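Local coordinates for protein alpha-/beta-galactoside alpha-2,3-sialyltransferase (Photobacterium phosphoreum, PDB 2ZWI) that transfers sialic acid, probably from a CMP-linked donor, to galactosides in alpha-2,3 linkage, using a GT-B type glycosyltransferase fold, at residues Ser324-Ser328 with Met355-Ile360; Asp316-Gly322 with Val333-Phe339; Thr169-Ala175 with Asn194-Trp200. All coordinates share one frame; numbering follows the deposited sequence.

Contact 1 (Ser324-Ser328 with Met355-Ile360); sequences SVFFS and MIELNI. With C5P (cytidine-5'-monophosphate), chain C.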
# COMPACT_ATOMS: atom_id res chain seq x y z
N SER A 324 -2.92 7.65 2.11
CA SER A 324 -2.92 6.18 2.12
C SER A 324 -2.49 5.58 3.45
O SER A 324 -2.89 4.46 3.78
CB SER A 324 -2.03 5.63 1.01
OG SER A 324 -2.40 6.16 -0.25
N VAL A 325 -1.66 6.31 4.20
CA VAL A 325 -1.18 5.85 5.53
C VAL A 325 -2.31 5.37 6.45
O VAL A 325 -2.19 4.32 7.09
CB VAL A 325 -0.37 6.97 6.26
CG1 VAL A 325 -0.19 6.65 7.75
CG2 VAL A 325 0.97 7.18 5.60
N PHE A 326 -3.40 6.13 6.49
CA PHE A 326 -4.53 5.80 7.37
C PHE A 326 -5.24 4.49 7.01
O PHE A 326 -5.93 3.93 7.84
CB PHE A 326 -5.55 6.95 7.42
CG PHE A 326 -5.01 8.24 7.99
CD1 PHE A 326 -4.99 8.46 9.37
CD2 PHE A 326 -4.56 9.25 7.14
CE1 PHE A 326 -4.51 9.68 9.90
CE2 PHE A 326 -4.09 10.46 7.65
CZ PHE A 326 -4.05 10.68 9.03
N PHE A 327 -5.07 4.01 5.77
CA PHE A 327 -5.66 2.74 5.32
C PHE A 327 -4.97 1.49 5.88
O PHE A 327 -5.61 0.44 6.03
CB PHE A 327 -5.69 2.65 3.79
CG PHE A 327 -6.74 3.51 3.15
CD1 PHE A 327 -7.99 2.97 2.81
CD2 PHE A 327 -6.50 4.85 2.87
CE1 PHE A 327 -8.97 3.77 2.22
CE2 PHE A 327 -7.48 5.65 2.28
CZ PHE A 327 -8.71 5.11 1.95
N SER A 328 -3.68 1.59 6.17
CA SER A 328 -2.94 0.44 6.72
C SER A 328 -2.73 0.54 8.23
O SER A 328 -2.26 -0.41 8.86
CB SER A 328 -1.60 0.26 6.00
OG SER A 328 -0.79 1.41 6.15
N MET A 355 -13.29 6.55 3.51
CA MET A 355 -12.61 6.53 4.81
C MET A 355 -13.63 6.52 5.95
O MET A 355 -13.44 5.85 6.97
CB MET A 355 -11.59 7.66 4.93
CG MET A 355 -10.38 7.45 3.99
SD MET A 355 -9.15 8.77 3.96
CE MET A 355 -8.15 8.33 5.38
N ILE A 356 -14.74 7.24 5.77
CA ILE A 356 -15.84 7.17 6.75
C ILE A 356 -16.46 5.76 6.77
O ILE A 356 -16.62 5.17 7.85
CB ILE A 356 -16.91 8.27 6.51
CG1 ILE A 356 -16.36 9.63 6.95
CG2 ILE A 356 -18.21 7.94 7.24
CD1 ILE A 356 -17.15 10.83 6.37
N GLU A 357 -16.79 5.23 5.60
CA GLU A 357 -17.42 3.90 5.49
C GLU A 357 -16.59 2.77 6.11
O GLU A 357 -17.15 1.83 6.69
CB GLU A 357 -17.75 3.55 4.03
CG GLU A 357 -18.83 4.44 3.41
CD GLU A 357 -20.14 4.41 4.20
OE1 GLU A 357 -20.63 5.48 4.61
OE2 GLU A 357 -20.66 3.29 4.42
N LEU A 358 -15.27 2.89 6.01
CA LEU A 358 -14.33 1.91 6.58
C LEU A 358 -14.01 2.14 8.05
O LEU A 358 -13.19 1.43 8.64
CB LEU A 358 -13.03 1.90 5.77
CG LEU A 358 -13.14 1.24 4.40
CD1 LEU A 358 -11.93 1.61 3.57
CD2 LEU A 358 -13.23 -0.27 4.55
N ASN A 359 -14.66 3.14 8.64
CA ASN A 359 -14.43 3.54 10.03
C ASN A 359 -12.96 3.86 10.32
O ASN A 359 -12.46 3.61 11.41
CB ASN A 359 -14.98 2.48 10.99
CG ASN A 359 -16.44 2.18 10.74
OD1 ASN A 359 -17.32 2.95 11.12
ND2 ASN A 359 -16.71 1.06 10.07
N ILE A 360 -12.28 4.40 9.32
CA ILE A 360 -10.91 4.90 9.47
C ILE A 360 -10.95 6.20 10.28
O ILE A 360 -10.04 6.51 11.04
CB ILE A 360 -10.24 5.10 8.08
CG1 ILE A 360 -9.93 3.72 7.45
CG2 ILE A 360 -8.96 5.94 8.20
CD1 ILE A 360 -9.59 3.77 5.97
O3P C5P C . -0.38 10.23 1.21
P C5P C . -0.18 9.28 0.10
O1P C5P C . -1.49 8.63 -0.21
O2P C5P C . 0.53 9.99 -1.03
O5' C5P C . 0.79 8.15 0.68
C5' C5P C . 1.43 7.19 -0.16
C4' C5P C . 2.51 6.50 0.66
O4' C5P C . 3.46 7.47 1.16
C3' C5P C . 1.93 5.87 1.92
O3' C5P C . 1.45 4.56 1.67
C2' C5P C . 3.12 5.83 2.85
O2' C5P C . 4.05 4.83 2.43
C1' C5P C . 3.82 7.13 2.51
N1 C5P C . 3.57 8.25 3.43
C2 C5P C . 4.29 8.29 4.64
N3 C5P C . 4.13 9.32 5.49
C4 C5P C . 3.27 10.32 5.20
C5 C5P C . 2.55 10.32 4.02
C6 C5P C . 2.72 9.25 3.13
O2 C5P C . 5.06 7.36 4.95
N4 C5P C . 3.15 11.34 6.08
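Ile360 lays its CD1 methyl over one face of the Phe327 ring, 3.9 Å from the ring centroid and displaced toward the rim on the CD1-CE1 side, a CH-pi contact. Met355 reaches the far end of the same ring obliquely: its CG lies 3.5 Å from Phe327 CZ, and its SD makes a slanting Met-aromatic contact 4.9 Å from the ring centroid. Leu358 CD1 touches Phe327 CE1 at 3.9 Å. A bend at the last torsion of Met355 (chi3 84°) turns its CE to Phe326, where CE and Ile360 CG2 both press on Phe326 CB, while the Phe326 ring runs on toward Ile338 and Ile240. Tyr117 also meets the Phe327 ring. The chain leaves helix 350-357 through a Schellman motif: Asn359, with positive phi, and Ile360 both bond back into the last turn, which swings Ile360 round to face the short helix 325-328. On the nucleotide side Ser324 grips CMP twice through one phosphate oxygen, its backbone N at 2.9 Å and its OG at 2.6 Å from O1P; Ser114 N bonds to the same OG and positions it. Val325 CG2 packs on the base at N1, 3.6 Å away. No hydrogen bond joins the two segments, so their association rests on apolar packing behind a phosphate-binding turn, whose backbone N-H and hydroxyl would probably stabilise the negative charge.

Contact 2 (Asp316-Gly322 with Val333-Phe339); sequences DAVGGMG and VENKFIF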
# COMPACT_ATOMS: atom_id res chain seq x y z
N ASP A 316 0.44 6.34 20.17
CA ASP A 316 -0.84 6.17 20.82
C ASP A 316 -1.96 6.72 19.95
O ASP A 316 -3.09 6.21 19.98
CB ASP A 316 -0.81 6.85 22.19
CG ASP A 316 0.13 6.16 23.14
OD1 ASP A 316 -0.19 5.03 23.56
OD2 ASP A 316 1.21 6.72 23.43
N ALA A 317 -1.63 7.75 19.17
CA ALA A 317 -2.63 8.45 18.41
C ALA A 317 -2.02 9.07 17.18
O ALA A 317 -0.80 9.27 17.08
CB ALA A 317 -3.31 9.54 19.26
N VAL A 318 -2.90 9.40 16.24
CA VAL A 318 -2.50 9.87 14.94
C VAL A 318 -3.50 10.92 14.50
O VAL A 318 -4.62 10.98 15.02
CB VAL A 318 -2.42 8.64 13.98
CG1 VAL A 318 -3.69 8.49 13.12
CG2 VAL A 318 -1.17 8.68 13.15
N GLY A 319 -3.07 11.80 13.60
CA GLY A 319 -3.95 12.78 12.97
C GLY A 319 -3.18 13.46 11.85
O GLY A 319 -1.96 13.35 11.78
N GLY A 320 -3.89 14.13 10.95
CA GLY A 320 -3.19 14.86 9.91
C GLY A 320 -3.97 14.96 8.64
O GLY A 320 -5.16 15.25 8.65
N MET A 321 -3.28 14.70 7.54
CA MET A 321 -3.79 15.01 6.21
C MET A 321 -4.21 13.73 5.51
O MET A 321 -3.63 12.68 5.74
CB MET A 321 -2.68 15.71 5.41
CG MET A 321 -1.84 16.74 6.23
SD MET A 321 -2.87 18.09 6.85
CE MET A 321 -3.74 18.55 5.33
N GLY A 322 -5.25 13.83 4.67
CA GLY A 322 -5.73 12.70 3.88
C GLY A 322 -4.57 11.99 3.21
O GLY A 322 -3.76 12.64 2.53
N VAL A 333 -4.86 2.27 17.08
CA VAL A 333 -4.35 3.64 17.22
C VAL A 333 -5.47 4.66 16.98
O VAL A 333 -6.18 4.60 15.98
CB VAL A 333 -2.99 3.91 16.44
CG1 VAL A 333 -2.67 2.81 15.44
CG2 VAL A 333 -2.90 5.32 15.84
N GLU A 334 -5.66 5.55 17.94
CA GLU A 334 -6.71 6.56 17.86
C GLU A 334 -6.46 7.58 16.74
O GLU A 334 -5.38 8.16 16.66
CB GLU A 334 -6.85 7.29 19.19
CG GLU A 334 -7.91 8.40 19.18
CD GLU A 334 -7.80 9.36 20.37
OE1 GLU A 334 -6.81 9.29 21.13
OE2 GLU A 334 -8.72 10.19 20.54
N ASN A 335 -7.45 7.79 15.88
CA ASN A 335 -7.39 8.83 14.86
C ASN A 335 -8.11 10.09 15.37
O ASN A 335 -9.33 10.08 15.51
CB ASN A 335 -8.04 8.34 13.56
CG ASN A 335 -7.80 9.27 12.38
OD1 ASN A 335 -8.38 9.07 11.31
ND2 ASN A 335 -6.97 10.28 12.56
N LYS A 336 -7.36 11.15 15.65
CA LYS A 336 -7.96 12.35 16.23
C LYS A 336 -8.66 13.28 15.23
O LYS A 336 -9.65 13.93 15.58
CB LYS A 336 -6.94 13.13 17.08
CG LYS A 336 -6.53 12.41 18.36
CD LYS A 336 -5.83 13.35 19.31
CE LYS A 336 -5.34 12.64 20.56
NZ LYS A 336 -6.45 12.10 21.36
N PHE A 337 -8.14 13.35 14.00
CA PHE A 337 -8.68 14.22 12.95
C PHE A 337 -7.98 13.92 11.62
O PHE A 337 -6.83 13.49 11.62
CB PHE A 337 -8.51 15.71 13.30
CG PHE A 337 -7.08 16.11 13.61
CD1 PHE A 337 -6.20 16.46 12.58
CD2 PHE A 337 -6.61 16.13 14.92
CE1 PHE A 337 -4.88 16.82 12.86
CE2 PHE A 337 -5.30 16.49 15.21
CZ PHE A 337 -4.43 16.84 14.17
N ILE A 338 -8.69 14.10 10.51
CA ILE A 338 -8.04 14.11 9.19
C ILE A 338 -8.49 15.34 8.40
O ILE A 338 -9.69 15.62 8.30
CB ILE A 338 -8.32 12.84 8.34
CG1 ILE A 338 -8.01 11.55 9.12
CG2 ILE A 338 -7.49 12.86 7.06
CD1 ILE A 338 -8.28 10.26 8.30
N PHE A 339 -7.53 16.09 7.87
CA PHE A 339 -7.83 17.23 7.00
C PHE A 339 -7.67 16.85 5.55
O PHE A 339 -6.71 16.19 5.16
CB PHE A 339 -6.95 18.44 7.31
CG PHE A 339 -7.44 19.26 8.48
CD1 PHE A 339 -8.06 20.49 8.27
CD2 PHE A 339 -7.30 18.78 9.78
CE1 PHE A 339 -8.53 21.24 9.35
CE2 PHE A 339 -7.78 19.51 10.86
CZ PHE A 339 -8.38 20.75 10.65
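Ala317 and Val318 run parallel to Glu334 and Asn335, and after a beta bulge Gly320 and Met321 pair with Ile338 and Phe339, one residue out of step with the first pairs. The half toward Gly322 is the tighter one. Phe339 N meets Gly320 O at 2.6 Å, and Gly322 N reaches Phe339 O at 2.8 Å. The Phe337 ring stands over Gly319, whose CA lies 4.2 Å from the ring centroid, close to the ring normal; chi1 of 55° sets CG between backbone N and carbonyl carbon and folds the ring back over the neighbouring strand. The bare CA of Gly319 makes room for it, and Gly320 adopts backbone angles suited to glycine. Met321, bent at chi2 and chi3, brings CE to Phe339 CB. In the other half Val318 N still bonds well to Glu334 O (2.8 Å), but the outermost link, Glu334 N to Asp316 O, is weak at 3.3 Å. Here exposed Glu334 extends beside Ala317, and Lys336 NZ bridges to its OE1 at 2.8 Å, arriving from above the carboxylate plane. Between the halves, Lys336 N gives Val318 O a nearly straight bond (175°), which Asn335 ND2 supplements weakly at 3.5 Å. Helix 325-328 links the strands, and strand 236-240 bonds to the other side of 317-321; this is a parallel beta-alpha-beta unit in the CMP-binding Rossmann-like domain of a GT-B fold.

Contact 3 (Thr169-Ala175 with Asn194-Trp200); sequences TYHMLRA and NIKQMKW. With GOL (glycerol), chain H.
Lys196, fully extended, runs alongside the His171 ring and points the same way, its CD 3.8 Å from His171 CE1. Thr169 CG2 lies over one face of this imidazole, toward the rim, and also touches Lys196 CD; Tyr110 stacks on the ring as well. The Trp200 indole holds O3 of a glycerol, probably from the crystallisation liquor, at its edge through NE1 (2.9 Å), with Leu173 CD1 near the ring plane too. The same O3 donates to Leu173 O. The third flat group, the Gln197 amide, ties strand 195-197 to the turn that follows strand 169-172. Its NE2 bonds to Leu173 O at 3.0 Å, a nearly straight bond (170°) that lies in the amide plane but comes to the carbonyl from above its plane; NE2 also meets a lone pair of Met198 O. OE1 receives Ala175 N at 2.9 Å, so both ends of the amide are used and its rotation is fixed. A bend at chi2 (58°) carries the amide there. Strands 169-172 and 195-197 pair in parallel, joined through helix 185-191 as a beta-alpha-beta unit at one border of the seven-stranded sheet, 195-197 being its last strand. Met172 N on Lys196 O (2.8 Å) is one of four backbone bonds of this ladder. On the face of Tyr170 and Met172, Ile195 CD1 lies 3.5 Å from Met172 SD, while its CG2 presses tightly on Ala175 CB at 3.4 Å. Met198 SD touches Leu173 CD1 (3.5 Å), and its extended chain lets CE reach His171 O.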
# COMPACT_ATOMS: atom_id res chain seq x y z
N THR A 169 -4.67 -14.16 -6.07
CA THR A 169 -5.03 -13.64 -4.75
C THR A 169 -4.88 -12.11 -4.72
O THR A 169 -3.88 -11.57 -5.20
CB THR A 169 -4.23 -14.31 -3.62
OG1 THR A 169 -4.57 -15.71 -3.57
CG2 THR A 169 -4.55 -13.68 -2.26
N TYR A 170 -5.90 -11.43 -4.19
CA TYR A 170 -5.84 -9.98 -3.97
C TYR A 170 -5.60 -9.71 -2.50
O TYR A 170 -6.47 -9.96 -1.65
CB TYR A 170 -7.13 -9.29 -4.43
CG TYR A 170 -7.23 -9.24 -5.93
CD1 TYR A 170 -6.51 -8.30 -6.66
CD2 TYR A 170 -8.02 -10.15 -6.62
CE1 TYR A 170 -6.56 -8.25 -8.02
CE2 TYR A 170 -8.09 -10.11 -8.02
CZ TYR A 170 -7.35 -9.16 -8.70
OH TYR A 170 -7.39 -9.07 -10.07
N HIS A 171 -4.40 -9.23 -2.20
CA HIS A 171 -4.07 -8.84 -0.84
C HIS A 171 -4.53 -7.40 -0.65
O HIS A 171 -4.01 -6.48 -1.30
CB HIS A 171 -2.58 -8.98 -0.62
CG HIS A 171 -2.06 -10.36 -0.92
ND1 HIS A 171 -1.66 -11.23 0.07
CD2 HIS A 171 -1.87 -11.00 -2.09
CE1 HIS A 171 -1.23 -12.35 -0.48
NE2 HIS A 171 -1.34 -12.24 -1.79
N MET A 172 -5.54 -7.19 0.19
CA MET A 172 -6.17 -5.88 0.27
C MET A 172 -5.94 -5.15 1.59
O MET A 172 -5.99 -5.74 2.67
CB MET A 172 -7.68 -6.00 0.04
CG MET A 172 -8.08 -6.58 -1.33
SD MET A 172 -9.88 -6.55 -1.54
CE MET A 172 -10.14 -4.78 -1.76
N LEU A 173 -5.71 -3.85 1.48
CA LEU A 173 -5.63 -2.98 2.64
C LEU A 173 -6.81 -3.18 3.56
O LEU A 173 -6.64 -3.29 4.77
CB LEU A 173 -5.60 -1.52 2.18
CG LEU A 173 -4.37 -0.65 2.39
CD1 LEU A 173 -3.13 -1.38 2.91
CD2 LEU A 173 -4.08 0.18 1.14
N ARG A 174 -8.01 -3.22 2.98
CA ARG A 174 -9.22 -3.40 3.76
C ARG A 174 -10.15 -4.32 2.99
O ARG A 174 -11.01 -3.86 2.24
CB ARG A 174 -9.90 -2.04 4.05
CG ARG A 174 -9.16 -1.12 5.04
CD ARG A 174 -9.18 -1.69 6.49
NE ARG A 174 -10.53 -1.86 7.02
CZ ARG A 174 -11.18 -0.94 7.74
NH1 ARG A 174 -10.59 0.19 8.05
NH2 ARG A 174 -12.41 -1.19 8.15
N ALA A 175 -9.95 -5.63 3.16
CA ALA A 175 -10.80 -6.65 2.56
C ALA A 175 -12.28 -6.49 2.95
O ALA A 175 -13.17 -6.91 2.22
CB ALA A 175 -10.29 -8.04 2.93
N ASN A 194 -11.03 -15.05 -3.50
CA ASN A 194 -9.70 -14.64 -3.93
C ASN A 194 -9.08 -13.51 -3.10
O ASN A 194 -8.03 -12.99 -3.45
CB ASN A 194 -9.77 -14.20 -5.40
CG ASN A 194 -10.49 -15.22 -6.29
OD1 ASN A 194 -10.13 -16.40 -6.33
ND2 ASN A 194 -11.52 -14.76 -6.99
N ILE A 195 -9.74 -13.13 -2.00
CA ILE A 195 -9.32 -11.98 -1.19
C ILE A 195 -8.62 -12.41 0.09
O ILE A 195 -9.09 -13.33 0.78
CB ILE A 195 -10.54 -11.10 -0.78
CG1 ILE A 195 -11.35 -10.64 -1.99
CG2 ILE A 195 -10.11 -9.90 0.05
CD1 ILE A 195 -10.60 -9.71 -2.92
N LYS A 196 -7.49 -11.76 0.38
CA LYS A 196 -6.82 -11.84 1.68
C LYS A 196 -6.76 -10.44 2.28
O LYS A 196 -6.52 -9.48 1.57
CB LYS A 196 -5.39 -12.36 1.55
CG LYS A 196 -5.29 -13.87 1.43
CD LYS A 196 -3.86 -14.33 1.32
CE LYS A 196 -3.82 -15.84 1.16
NZ LYS A 196 -2.43 -16.33 1.10
N GLN A 197 -7.01 -10.35 3.59
CA GLN A 197 -6.77 -9.14 4.37
C GLN A 197 -5.27 -9.01 4.62
O GLN A 197 -4.65 -9.94 5.14
CB GLN A 197 -7.54 -9.19 5.70
CG GLN A 197 -7.18 -8.08 6.71
CD GLN A 197 -7.39 -6.70 6.14
OE1 GLN A 197 -8.45 -6.40 5.57
NE2 GLN A 197 -6.38 -5.85 6.24
N MET A 198 -4.69 -7.88 4.22
CA MET A 198 -3.28 -7.61 4.54
C MET A 198 -3.07 -7.70 6.04
O MET A 198 -3.83 -7.10 6.83
CB MET A 198 -2.83 -6.23 4.06
CG MET A 198 -2.47 -6.18 2.59
SD MET A 198 -1.86 -4.54 2.18
CE MET A 198 -1.72 -4.63 0.41
N LYS A 199 -2.05 -8.47 6.44
CA LYS A 199 -1.70 -8.63 7.85
C LYS A 199 -0.48 -7.80 8.23
O LYS A 199 0.40 -7.54 7.39
CB LYS A 199 -1.46 -10.11 8.20
CG LYS A 199 -2.66 -11.01 7.90
CD LYS A 199 -3.95 -10.54 8.59
CE LYS A 199 -3.96 -10.87 10.07
NZ LYS A 199 -5.35 -10.87 10.61
N TRP A 200 -0.43 -7.38 9.49
CA TRP A 200 0.62 -6.48 9.97
C TRP A 200 1.26 -6.97 11.28
O TRP A 200 2.06 -6.26 11.90
CB TRP A 200 0.06 -5.05 10.11
CG TRP A 200 -0.41 -4.44 8.78
CD1 TRP A 200 -1.69 -4.36 8.32
CD2 TRP A 200 0.42 -3.85 7.76
NE1 TRP A 200 -1.72 -3.75 7.09
CE2 TRP A 200 -0.44 -3.43 6.72
CE3 TRP A 200 1.80 -3.62 7.64
CZ2 TRP A 200 0.03 -2.81 5.56
CZ3 TRP A 200 2.28 -3.01 6.47
CH2 TRP A 200 1.39 -2.60 5.46
C1 GOL H . -6.75 -2.63 8.99
O1 GOL H . -7.10 -1.92 10.16
C2 GOL H . -5.32 -2.31 8.56
O2 GOL H . -4.45 -2.46 9.66
C3 GOL H . -4.93 -3.33 7.49
O3 GOL H . -4.36 -2.73 6.35

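Contacts 1 and 2 are buried and interlock in one half of the molecule: helix 325-328 of contact 1 is the connection between the two strands of contact 2, and the Phe326 ring bridges them by packing on Val318 and Ile338. Contact 3 belongs to the other sheet and is only partly buried, with Lys196 exposed to solvent; it does not touch contact 2. It meets contact 1, where Arg174 NH2 probably bonds to Leu358 O and Leu173 and Trp200 pack on Ser328. Contacts 2 and 3 are both parallel strand ladders, one interrupted by a beta bulge opposite Gly319 and the other tied off by a glutamine amide, whereas contact 1 joins its segments by apolar side chains alone.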